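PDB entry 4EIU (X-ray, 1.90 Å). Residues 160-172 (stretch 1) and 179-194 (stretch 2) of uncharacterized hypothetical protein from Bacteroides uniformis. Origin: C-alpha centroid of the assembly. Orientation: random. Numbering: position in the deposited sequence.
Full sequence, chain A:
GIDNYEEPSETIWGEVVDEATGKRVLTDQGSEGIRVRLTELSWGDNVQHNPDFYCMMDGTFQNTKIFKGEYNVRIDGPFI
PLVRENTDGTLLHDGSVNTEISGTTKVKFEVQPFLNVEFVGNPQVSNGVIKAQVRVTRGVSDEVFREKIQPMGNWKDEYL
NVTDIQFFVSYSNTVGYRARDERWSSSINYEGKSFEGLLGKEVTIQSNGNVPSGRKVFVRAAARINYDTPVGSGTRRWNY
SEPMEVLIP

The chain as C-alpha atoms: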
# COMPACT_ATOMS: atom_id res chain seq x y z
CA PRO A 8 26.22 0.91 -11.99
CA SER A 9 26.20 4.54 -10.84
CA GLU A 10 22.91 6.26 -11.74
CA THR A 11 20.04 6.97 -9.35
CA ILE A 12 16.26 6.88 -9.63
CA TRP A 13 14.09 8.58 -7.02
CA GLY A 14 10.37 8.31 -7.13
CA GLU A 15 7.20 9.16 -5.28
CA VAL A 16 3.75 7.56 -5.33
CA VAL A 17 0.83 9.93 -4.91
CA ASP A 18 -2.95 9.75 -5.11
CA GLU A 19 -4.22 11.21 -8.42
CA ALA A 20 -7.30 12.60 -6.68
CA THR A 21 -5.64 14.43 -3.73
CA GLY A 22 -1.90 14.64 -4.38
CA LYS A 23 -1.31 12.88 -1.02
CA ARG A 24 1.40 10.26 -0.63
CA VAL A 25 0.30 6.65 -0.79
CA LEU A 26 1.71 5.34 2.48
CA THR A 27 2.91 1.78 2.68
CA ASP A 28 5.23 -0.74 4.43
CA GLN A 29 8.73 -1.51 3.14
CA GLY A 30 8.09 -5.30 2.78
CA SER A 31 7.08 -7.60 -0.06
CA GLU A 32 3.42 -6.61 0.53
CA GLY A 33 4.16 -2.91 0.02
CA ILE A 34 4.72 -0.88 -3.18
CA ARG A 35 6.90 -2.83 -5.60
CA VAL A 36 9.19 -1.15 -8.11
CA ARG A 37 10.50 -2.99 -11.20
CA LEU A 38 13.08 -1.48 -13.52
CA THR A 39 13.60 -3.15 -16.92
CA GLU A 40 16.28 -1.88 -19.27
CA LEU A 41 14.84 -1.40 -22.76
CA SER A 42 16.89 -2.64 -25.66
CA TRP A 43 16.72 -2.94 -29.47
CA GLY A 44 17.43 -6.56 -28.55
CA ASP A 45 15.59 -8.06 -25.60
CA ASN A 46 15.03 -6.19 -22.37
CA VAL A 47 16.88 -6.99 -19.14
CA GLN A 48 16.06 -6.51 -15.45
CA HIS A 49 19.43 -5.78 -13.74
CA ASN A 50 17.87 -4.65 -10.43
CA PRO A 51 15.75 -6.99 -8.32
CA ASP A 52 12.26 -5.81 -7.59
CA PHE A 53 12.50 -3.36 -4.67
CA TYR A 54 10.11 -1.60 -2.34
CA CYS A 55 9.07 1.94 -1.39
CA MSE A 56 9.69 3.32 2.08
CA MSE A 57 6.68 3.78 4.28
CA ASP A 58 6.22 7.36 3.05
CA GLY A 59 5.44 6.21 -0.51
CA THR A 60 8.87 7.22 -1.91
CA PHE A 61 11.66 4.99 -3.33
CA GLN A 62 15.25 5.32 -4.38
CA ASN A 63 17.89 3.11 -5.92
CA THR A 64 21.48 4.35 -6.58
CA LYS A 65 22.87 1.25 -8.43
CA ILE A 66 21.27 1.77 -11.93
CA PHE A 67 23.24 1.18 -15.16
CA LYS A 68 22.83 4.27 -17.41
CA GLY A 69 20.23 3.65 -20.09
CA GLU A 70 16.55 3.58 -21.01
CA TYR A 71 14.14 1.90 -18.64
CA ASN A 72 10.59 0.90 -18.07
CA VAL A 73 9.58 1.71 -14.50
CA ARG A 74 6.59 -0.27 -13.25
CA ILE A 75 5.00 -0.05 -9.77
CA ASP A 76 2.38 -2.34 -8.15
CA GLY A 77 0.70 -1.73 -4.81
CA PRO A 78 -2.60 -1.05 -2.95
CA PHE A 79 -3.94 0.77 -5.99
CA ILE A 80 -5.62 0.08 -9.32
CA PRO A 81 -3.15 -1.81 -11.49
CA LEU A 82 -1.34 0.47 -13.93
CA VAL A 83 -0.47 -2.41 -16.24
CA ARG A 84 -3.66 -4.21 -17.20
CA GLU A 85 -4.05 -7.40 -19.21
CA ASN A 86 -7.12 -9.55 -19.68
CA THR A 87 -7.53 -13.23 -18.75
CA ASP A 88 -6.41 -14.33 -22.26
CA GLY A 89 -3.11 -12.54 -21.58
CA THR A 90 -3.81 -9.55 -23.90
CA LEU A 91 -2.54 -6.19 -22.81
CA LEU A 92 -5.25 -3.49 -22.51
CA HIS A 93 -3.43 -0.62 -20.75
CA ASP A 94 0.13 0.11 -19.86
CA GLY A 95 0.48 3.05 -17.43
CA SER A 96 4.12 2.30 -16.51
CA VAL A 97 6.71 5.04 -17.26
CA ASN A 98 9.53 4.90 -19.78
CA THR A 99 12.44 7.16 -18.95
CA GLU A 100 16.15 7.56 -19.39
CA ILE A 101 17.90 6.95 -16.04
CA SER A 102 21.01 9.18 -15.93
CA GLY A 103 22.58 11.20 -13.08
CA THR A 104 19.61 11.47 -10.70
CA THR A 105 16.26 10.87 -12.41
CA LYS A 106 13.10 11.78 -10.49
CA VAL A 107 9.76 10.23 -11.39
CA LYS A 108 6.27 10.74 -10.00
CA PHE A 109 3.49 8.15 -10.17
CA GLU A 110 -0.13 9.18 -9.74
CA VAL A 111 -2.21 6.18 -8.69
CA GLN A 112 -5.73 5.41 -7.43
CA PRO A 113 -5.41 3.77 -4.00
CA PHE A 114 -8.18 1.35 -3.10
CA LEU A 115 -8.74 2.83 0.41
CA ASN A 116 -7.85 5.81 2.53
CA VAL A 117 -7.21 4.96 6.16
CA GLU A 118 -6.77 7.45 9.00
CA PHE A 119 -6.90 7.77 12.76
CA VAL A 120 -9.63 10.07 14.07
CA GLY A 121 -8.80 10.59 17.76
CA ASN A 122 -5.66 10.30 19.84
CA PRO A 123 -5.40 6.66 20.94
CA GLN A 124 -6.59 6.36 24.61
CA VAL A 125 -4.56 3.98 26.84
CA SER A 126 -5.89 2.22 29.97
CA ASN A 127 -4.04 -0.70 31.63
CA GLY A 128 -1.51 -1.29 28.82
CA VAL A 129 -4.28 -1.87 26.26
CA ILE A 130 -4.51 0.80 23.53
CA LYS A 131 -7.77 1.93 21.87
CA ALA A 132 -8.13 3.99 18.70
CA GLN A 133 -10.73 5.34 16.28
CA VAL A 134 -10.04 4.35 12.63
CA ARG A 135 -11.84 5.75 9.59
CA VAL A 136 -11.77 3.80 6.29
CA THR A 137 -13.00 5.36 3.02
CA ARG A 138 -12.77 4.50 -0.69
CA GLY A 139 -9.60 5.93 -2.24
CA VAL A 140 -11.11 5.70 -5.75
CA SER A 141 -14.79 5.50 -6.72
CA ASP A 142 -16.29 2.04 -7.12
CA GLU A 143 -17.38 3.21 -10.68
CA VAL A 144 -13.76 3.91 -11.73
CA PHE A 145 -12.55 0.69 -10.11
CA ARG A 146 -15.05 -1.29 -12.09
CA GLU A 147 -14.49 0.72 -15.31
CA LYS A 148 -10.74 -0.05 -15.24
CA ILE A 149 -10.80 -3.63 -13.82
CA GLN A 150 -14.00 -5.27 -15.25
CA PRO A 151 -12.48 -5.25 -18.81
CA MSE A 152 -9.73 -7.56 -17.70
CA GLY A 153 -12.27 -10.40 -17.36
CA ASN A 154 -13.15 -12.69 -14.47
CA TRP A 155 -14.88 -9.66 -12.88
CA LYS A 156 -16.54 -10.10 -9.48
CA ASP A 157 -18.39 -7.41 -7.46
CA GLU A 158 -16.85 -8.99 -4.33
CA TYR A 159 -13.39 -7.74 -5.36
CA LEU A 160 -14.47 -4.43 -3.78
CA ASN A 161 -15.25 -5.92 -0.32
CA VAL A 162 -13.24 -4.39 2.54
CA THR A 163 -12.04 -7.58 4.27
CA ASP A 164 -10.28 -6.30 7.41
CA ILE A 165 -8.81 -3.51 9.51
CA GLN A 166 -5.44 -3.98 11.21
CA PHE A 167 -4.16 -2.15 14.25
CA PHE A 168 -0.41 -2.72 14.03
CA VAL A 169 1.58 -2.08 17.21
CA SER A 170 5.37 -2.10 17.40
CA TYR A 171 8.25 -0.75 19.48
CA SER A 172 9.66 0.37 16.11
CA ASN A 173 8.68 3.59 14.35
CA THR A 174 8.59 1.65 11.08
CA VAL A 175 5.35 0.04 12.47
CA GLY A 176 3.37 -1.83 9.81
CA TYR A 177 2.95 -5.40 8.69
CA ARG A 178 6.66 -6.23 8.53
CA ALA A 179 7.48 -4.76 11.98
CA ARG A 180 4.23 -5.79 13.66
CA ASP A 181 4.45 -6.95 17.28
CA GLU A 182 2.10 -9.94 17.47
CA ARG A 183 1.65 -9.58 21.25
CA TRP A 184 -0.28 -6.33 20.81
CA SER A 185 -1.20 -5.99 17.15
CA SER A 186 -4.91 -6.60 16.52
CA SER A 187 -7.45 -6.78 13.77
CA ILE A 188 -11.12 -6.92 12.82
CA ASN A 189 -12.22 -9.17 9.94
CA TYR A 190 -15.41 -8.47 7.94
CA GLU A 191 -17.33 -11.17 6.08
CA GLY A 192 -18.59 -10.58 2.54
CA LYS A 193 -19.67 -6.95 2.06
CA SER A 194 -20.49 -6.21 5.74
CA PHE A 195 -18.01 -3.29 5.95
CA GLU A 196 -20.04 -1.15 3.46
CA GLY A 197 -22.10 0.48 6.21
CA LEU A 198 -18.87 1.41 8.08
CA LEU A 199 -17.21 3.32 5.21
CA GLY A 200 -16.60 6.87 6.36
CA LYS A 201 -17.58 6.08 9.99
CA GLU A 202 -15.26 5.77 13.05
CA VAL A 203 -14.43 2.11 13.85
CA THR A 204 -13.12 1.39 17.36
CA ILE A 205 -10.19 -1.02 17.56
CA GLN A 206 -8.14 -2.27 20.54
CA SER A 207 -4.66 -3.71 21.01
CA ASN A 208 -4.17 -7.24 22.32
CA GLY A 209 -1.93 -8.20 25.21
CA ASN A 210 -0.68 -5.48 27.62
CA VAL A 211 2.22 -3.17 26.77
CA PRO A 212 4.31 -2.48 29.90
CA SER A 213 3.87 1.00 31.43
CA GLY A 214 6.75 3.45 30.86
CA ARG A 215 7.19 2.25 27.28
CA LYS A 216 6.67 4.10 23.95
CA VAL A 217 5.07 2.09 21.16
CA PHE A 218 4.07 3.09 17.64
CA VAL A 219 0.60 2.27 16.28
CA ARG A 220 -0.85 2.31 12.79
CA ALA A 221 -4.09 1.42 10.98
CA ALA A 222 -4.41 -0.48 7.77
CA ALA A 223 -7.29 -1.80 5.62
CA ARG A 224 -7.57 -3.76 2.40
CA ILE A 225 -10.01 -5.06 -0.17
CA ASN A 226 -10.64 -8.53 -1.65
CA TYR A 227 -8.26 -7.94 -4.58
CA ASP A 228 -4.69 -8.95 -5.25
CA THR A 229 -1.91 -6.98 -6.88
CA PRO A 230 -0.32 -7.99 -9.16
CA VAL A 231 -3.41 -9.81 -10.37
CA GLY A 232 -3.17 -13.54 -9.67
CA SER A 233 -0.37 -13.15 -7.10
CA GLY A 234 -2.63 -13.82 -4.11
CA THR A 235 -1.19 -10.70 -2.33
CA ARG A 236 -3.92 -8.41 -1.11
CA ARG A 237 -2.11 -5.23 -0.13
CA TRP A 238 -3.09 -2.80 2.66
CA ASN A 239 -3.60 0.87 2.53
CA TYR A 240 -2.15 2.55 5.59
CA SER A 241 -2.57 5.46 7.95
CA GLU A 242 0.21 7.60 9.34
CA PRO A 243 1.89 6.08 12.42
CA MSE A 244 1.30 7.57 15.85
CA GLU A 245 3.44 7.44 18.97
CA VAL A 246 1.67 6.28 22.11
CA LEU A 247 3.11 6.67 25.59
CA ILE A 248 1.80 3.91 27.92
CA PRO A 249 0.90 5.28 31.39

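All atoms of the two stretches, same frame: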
# COMPACT_ATOMS: atom_id res chain seq x y z
N LEU A 160 -14.41 -5.67 -4.53
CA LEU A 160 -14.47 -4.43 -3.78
C LEU A 160 -14.65 -4.56 -2.27
O LEU A 160 -14.46 -3.57 -1.56
CB LEU A 160 -15.50 -3.49 -4.39
CG LEU A 160 -15.03 -2.74 -5.63
CD1 LEU A 160 -16.26 -2.27 -6.40
CD2 LEU A 160 -14.09 -1.60 -5.26
N ASN A 161 -14.95 -5.76 -1.75
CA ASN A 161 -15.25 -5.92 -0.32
C ASN A 161 -14.02 -5.52 0.53
O ASN A 161 -12.90 -5.98 0.27
CB ASN A 161 -15.62 -7.36 0.04
CG ASN A 161 -16.96 -7.81 -0.56
OD1 ASN A 161 -17.77 -7.01 -0.96
ND2 ASN A 161 -17.15 -9.11 -0.63
N VAL A 162 -14.24 -4.65 1.50
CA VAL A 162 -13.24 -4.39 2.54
C VAL A 162 -13.26 -5.59 3.50
O VAL A 162 -14.27 -5.85 4.15
CB VAL A 162 -13.52 -3.09 3.28
CG1 VAL A 162 -12.47 -2.87 4.39
CG2 VAL A 162 -13.57 -1.91 2.31
N THR A 163 -12.12 -6.27 3.61
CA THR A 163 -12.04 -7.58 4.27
C THR A 163 -11.58 -7.47 5.72
O THR A 163 -11.87 -8.35 6.53
CB THR A 163 -11.10 -8.55 3.49
OG1 THR A 163 -9.76 -8.02 3.43
CG2 THR A 163 -11.61 -8.77 2.03
N ASP A 164 -10.83 -6.42 6.06
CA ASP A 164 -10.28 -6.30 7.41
C ASP A 164 -9.70 -4.94 7.70
O ASP A 164 -9.38 -4.21 6.78
CB ASP A 164 -9.20 -7.39 7.67
CG ASP A 164 -8.03 -7.34 6.69
OD1 ASP A 164 -8.15 -7.95 5.62
OD2 ASP A 164 -6.99 -6.74 7.03
N ILE A 165 -9.61 -4.61 9.00
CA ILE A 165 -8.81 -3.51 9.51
C ILE A 165 -7.74 -4.09 10.42
O ILE A 165 -8.02 -4.98 11.22
CB ILE A 165 -9.63 -2.50 10.34
CG1 ILE A 165 -10.55 -1.69 9.44
CG2 ILE A 165 -8.68 -1.57 11.13
CD1 ILE A 165 -11.62 -0.90 10.18
N GLN A 166 -6.53 -3.56 10.32
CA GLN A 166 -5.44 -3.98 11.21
C GLN A 166 -5.07 -2.81 12.07
O GLN A 166 -5.08 -1.67 11.58
CB GLN A 166 -4.21 -4.39 10.40
CG GLN A 166 -4.47 -5.48 9.37
CD GLN A 166 -4.87 -6.78 10.01
OE1 GLN A 166 -4.25 -7.21 10.99
NE2 GLN A 166 -5.91 -7.43 9.46
N PHE A 167 -4.74 -3.10 13.33
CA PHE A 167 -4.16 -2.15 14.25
C PHE A 167 -2.78 -2.71 14.60
O PHE A 167 -2.65 -3.58 15.46
CB PHE A 167 -5.08 -1.99 15.45
CG PHE A 167 -4.68 -0.92 16.42
CD1 PHE A 167 -4.38 0.36 16.00
CD2 PHE A 167 -4.69 -1.19 17.78
CE1 PHE A 167 -4.06 1.34 16.92
CE2 PHE A 167 -4.37 -0.21 18.70
CZ PHE A 167 -4.04 1.05 18.27
N PHE A 168 -1.77 -2.27 13.85
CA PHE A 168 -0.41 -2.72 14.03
C PHE A 168 0.21 -1.95 15.19
O PHE A 168 0.08 -0.73 15.29
CB PHE A 168 0.43 -2.52 12.76
CG PHE A 168 0.01 -3.39 11.60
CD1 PHE A 168 0.06 -4.78 11.69
CD2 PHE A 168 -0.37 -2.82 10.39
CE1 PHE A 168 -0.30 -5.57 10.60
CE2 PHE A 168 -0.74 -3.60 9.30
CZ PHE A 168 -0.69 -4.98 9.40
N VAL A 169 0.87 -2.68 16.08
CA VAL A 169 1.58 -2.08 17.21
C VAL A 169 3.00 -2.62 17.21
O VAL A 169 3.22 -3.82 17.02
CB VAL A 169 0.85 -2.40 18.53
CG1 VAL A 169 1.62 -1.88 19.73
CG2 VAL A 169 -0.56 -1.83 18.50
N SER A 170 3.97 -1.72 17.39
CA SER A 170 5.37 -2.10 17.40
C SER A 170 6.18 -1.13 18.27
O SER A 170 5.85 0.06 18.39
CB SER A 170 5.91 -2.09 15.97
OG SER A 170 7.22 -2.61 15.88
N TYR A 171 7.26 -1.63 18.88
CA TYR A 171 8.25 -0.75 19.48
C TYR A 171 8.93 0.12 18.41
O TYR A 171 9.40 1.22 18.72
CB TYR A 171 9.31 -1.55 20.25
CG TYR A 171 8.88 -2.07 21.61
CD1 TYR A 171 8.32 -1.21 22.56
CD2 TYR A 171 9.08 -3.41 21.97
CE1 TYR A 171 7.96 -1.67 23.82
CE2 TYR A 171 8.72 -3.87 23.24
CZ TYR A 171 8.16 -3.00 24.16
OH TYR A 171 7.79 -3.43 25.43
N SER A 172 8.96 -0.35 17.16
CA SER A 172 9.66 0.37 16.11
C SER A 172 8.79 1.40 15.39
O SER A 172 7.60 1.14 15.10
CB SER A 172 10.23 -0.61 15.09
OG SER A 172 10.65 0.10 13.94
N ALA A 179 6.97 -5.02 10.65
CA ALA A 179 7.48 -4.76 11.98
C ALA A 179 6.43 -5.02 13.07
O ALA A 179 6.65 -4.69 14.23
CB ALA A 179 8.02 -3.32 12.05
N ARG A 180 5.31 -5.65 12.73
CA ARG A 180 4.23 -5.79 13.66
C ARG A 180 4.75 -6.54 14.88
O ARG A 180 5.58 -7.44 14.73
CB ARG A 180 3.07 -6.56 13.05
CG ARG A 180 3.39 -8.00 12.66
CD ARG A 180 2.29 -8.60 11.79
NE ARG A 180 2.53 -10.00 11.48
CZ ARG A 180 3.43 -10.47 10.62
NH1 ARG A 180 4.24 -9.66 9.93
NH2 ARG A 180 3.54 -11.78 10.44
N ASP A 181 4.30 -6.14 16.06
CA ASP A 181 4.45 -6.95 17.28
C ASP A 181 3.14 -7.72 17.48
O ASP A 181 2.06 -7.14 17.73
CB ASP A 181 4.78 -6.08 18.49
CG ASP A 181 5.40 -6.88 19.63
OD1 ASP A 181 4.82 -7.94 20.00
OD2 ASP A 181 6.45 -6.45 20.15
N GLU A 182 3.25 -9.04 17.34
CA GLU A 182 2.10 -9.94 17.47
C GLU A 182 1.54 -10.10 18.88
O GLU A 182 0.47 -10.70 19.05
CB GLU A 182 2.45 -11.30 16.89
CG GLU A 182 2.78 -11.23 15.40
CD GLU A 182 2.18 -12.37 14.61
OE1 GLU A 182 2.08 -13.48 15.15
OE2 GLU A 182 1.80 -12.14 13.43
N ARG A 183 2.22 -9.58 19.89
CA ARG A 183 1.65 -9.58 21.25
C ARG A 183 0.48 -8.60 21.36
O ARG A 183 -0.48 -8.81 22.12
CB ARG A 183 2.72 -9.18 22.28
CG ARG A 183 3.91 -10.13 22.38
CD ARG A 183 4.96 -9.61 23.37
NE ARG A 183 5.77 -8.53 22.78
CZ ARG A 183 6.98 -8.16 23.20
NH1 ARG A 183 7.57 -8.78 24.22
NH2 ARG A 183 7.61 -7.17 22.59
N TRP A 184 0.59 -7.49 20.62
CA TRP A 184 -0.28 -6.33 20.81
C TRP A 184 -1.02 -5.91 19.56
O TRP A 184 -2.05 -5.25 19.66
CB TRP A 184 0.55 -5.16 21.33
CG TRP A 184 1.36 -5.51 22.55
CD1 TRP A 184 0.91 -6.07 23.74
CD2 TRP A 184 2.81 -5.30 22.75
NE1 TRP A 184 1.95 -6.23 24.63
CE2 TRP A 184 3.11 -5.79 24.10
CE3 TRP A 184 3.84 -4.78 21.96
CZ2 TRP A 184 4.40 -5.75 24.63
CZ3 TRP A 184 5.13 -4.74 22.50
CH2 TRP A 184 5.41 -5.21 23.81
N SER A 185 -0.50 -6.27 18.40
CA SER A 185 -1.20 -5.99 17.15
C SER A 185 -2.58 -6.70 17.17
O SER A 185 -2.74 -7.75 17.80
CB SER A 185 -0.37 -6.43 15.95
OG SER A 185 0.82 -5.64 15.86
N SER A 186 -3.56 -6.08 16.52
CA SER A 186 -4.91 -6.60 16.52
C SER A 186 -5.53 -6.42 15.16
O SER A 186 -4.94 -5.81 14.26
CB SER A 186 -5.76 -5.94 17.60
OG SER A 186 -6.10 -4.59 17.30
N SER A 187 -6.73 -6.96 15.00
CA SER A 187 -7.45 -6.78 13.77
C SER A 187 -8.95 -7.03 13.91
O SER A 187 -9.40 -7.55 14.94
CB SER A 187 -6.81 -7.64 12.68
OG SER A 187 -6.97 -9.01 12.92
N ILE A 188 -9.72 -6.56 12.93
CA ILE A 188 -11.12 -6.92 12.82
C ILE A 188 -11.30 -7.42 11.40
O ILE A 188 -10.87 -6.73 10.46
CB ILE A 188 -12.08 -5.73 13.03
CG1 ILE A 188 -11.80 -5.00 14.36
CG2 ILE A 188 -13.53 -6.23 13.05
CD1 ILE A 188 -12.40 -3.61 14.42
N ASN A 189 -11.90 -8.59 11.24
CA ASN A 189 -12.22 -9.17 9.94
C ASN A 189 -13.69 -8.95 9.64
O ASN A 189 -14.50 -9.01 10.54
CB ASN A 189 -11.97 -10.67 9.94
CG ASN A 189 -10.54 -11.02 10.21
OD1 ASN A 189 -9.67 -10.50 9.58
ND2 ASN A 189 -10.30 -11.91 11.16
N TYR A 190 -14.03 -8.72 8.37
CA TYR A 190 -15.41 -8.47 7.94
C TYR A 190 -15.78 -9.49 6.86
O TYR A 190 -15.04 -9.68 5.91
CB TYR A 190 -15.54 -7.04 7.39
CG TYR A 190 -15.24 -6.01 8.44
CD1 TYR A 190 -16.21 -5.65 9.38
CD2 TYR A 190 -13.99 -5.44 8.55
CE1 TYR A 190 -15.94 -4.72 10.38
CE2 TYR A 190 -13.72 -4.51 9.55
CZ TYR A 190 -14.68 -4.15 10.44
OH TYR A 190 -14.36 -3.22 11.39
N GLU A 191 -16.92 -10.13 7.02
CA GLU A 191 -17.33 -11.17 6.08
C GLU A 191 -18.06 -10.54 4.89
O GLU A 191 -18.85 -9.60 5.07
CB GLU A 191 -18.20 -12.21 6.78
CG GLU A 191 -18.32 -13.51 5.99
CD GLU A 191 -19.58 -14.28 6.31
OE1 GLU A 191 -20.02 -14.26 7.48
OE2 GLU A 191 -20.15 -14.91 5.39
N GLY A 192 -17.80 -11.03 3.69
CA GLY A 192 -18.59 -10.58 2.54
C GLY A 192 -18.51 -9.07 2.44
O GLY A 192 -17.41 -8.49 2.61
N LYS A 193 -19.64 -8.42 2.18
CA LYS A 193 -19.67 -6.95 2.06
C LYS A 193 -20.09 -6.19 3.32
O LYS A 193 -20.49 -5.04 3.22
CB LYS A 193 -20.53 -6.50 0.86
CG LYS A 193 -22.04 -6.58 0.97
CD LYS A 193 -22.67 -6.23 -0.39
CE LYS A 193 -24.03 -6.92 -0.58
NZ LYS A 193 -25.14 -6.40 0.26
N SER A 194 -19.93 -6.79 4.50
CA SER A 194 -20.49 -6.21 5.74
C SER A 194 -19.78 -4.93 6.23
O SER A 194 -20.27 -4.27 7.12
CB SER A 194 -20.48 -7.24 6.86
OG SER A 194 -19.14 -7.66 7.07
O HOH W 1 -16.96 -5.91 3.70
O HOH W 2 -7.13 -10.06 10.04
O HOH W 3 -2.49 -6.62 13.15
O HOH W 4 7.92 -4.26 18.93

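Strand 186-189 of stretch 2 runs antiparallel to strand 162-170, their N-to-C directions at 178° and their axes 4.6 Å apart at closest approach, and the contact between the stretches buries 1025 Å² summed over both sides. At the start of stretch 2, Ala179 accepts a hydrogen bond at its O from Ser170 OG (2.7 Å), and its small side chain points toward stretch 1. Asp181 N then donates to Val169 O (2.7 Å, 153°). The Asp181 carboxylate binds Arg183 by a salt bridge, OD2 to NH2 at 2.8 Å, and Arg183 NH2 also lies 3.5 Å from Tyr171 CE2. Water 4 links Asp181 OD2 (2.9 Å) to Tyr171 N (2.7 Å).

Trp184, buried, directs its edge at the face of Tyr171: centroids lie 5.2 Å apart and planes meet at 81°. Trp184 CB also packs 3.8 Å from Val169 CG1, so Trp184 touches both the Tyr171 ring and the aliphatic Val169. Ser185 stands in for a backbone partner. Its OG accepts from Val169 N (3.0 Å, 177°) while donating to Asp181 O (2.7 Å), a double role suited to a hydroxyl.

Regular pairing follows. Ser186 N and O bond Phe167 O and N, both at 2.9 Å; Ile188 N and O bond Ile165 O and N, also at 2.9 Å. Between these pairs, Ser187 faces Gln166 at a CA-CA distance of 4.3 Å, with Ser187 CB 3.1 Å from Gln166 OE1. Ser187 and Asn189 share a sheet face with Gln166 and Asp164; there water 2 joins Gln166 NE2 (3.0 Å), Ser187 OG (3.1 Å) and Asn189 OD1 (2.6 Å).

Tyr190 N donates to Thr163 O (2.9 Å, 168°), and its ring reaches Ile165, CE2 to CD1 at 4.2 Å. The type II' turn 191-194 places Gly192 at phi 56°, a value favouring glycine. Water 1 bridges Gly192 O (2.8 Å) and Val162 O (2.7 Å), while Asn161 OD1 approaches Lys193 CB at 3.3 Å.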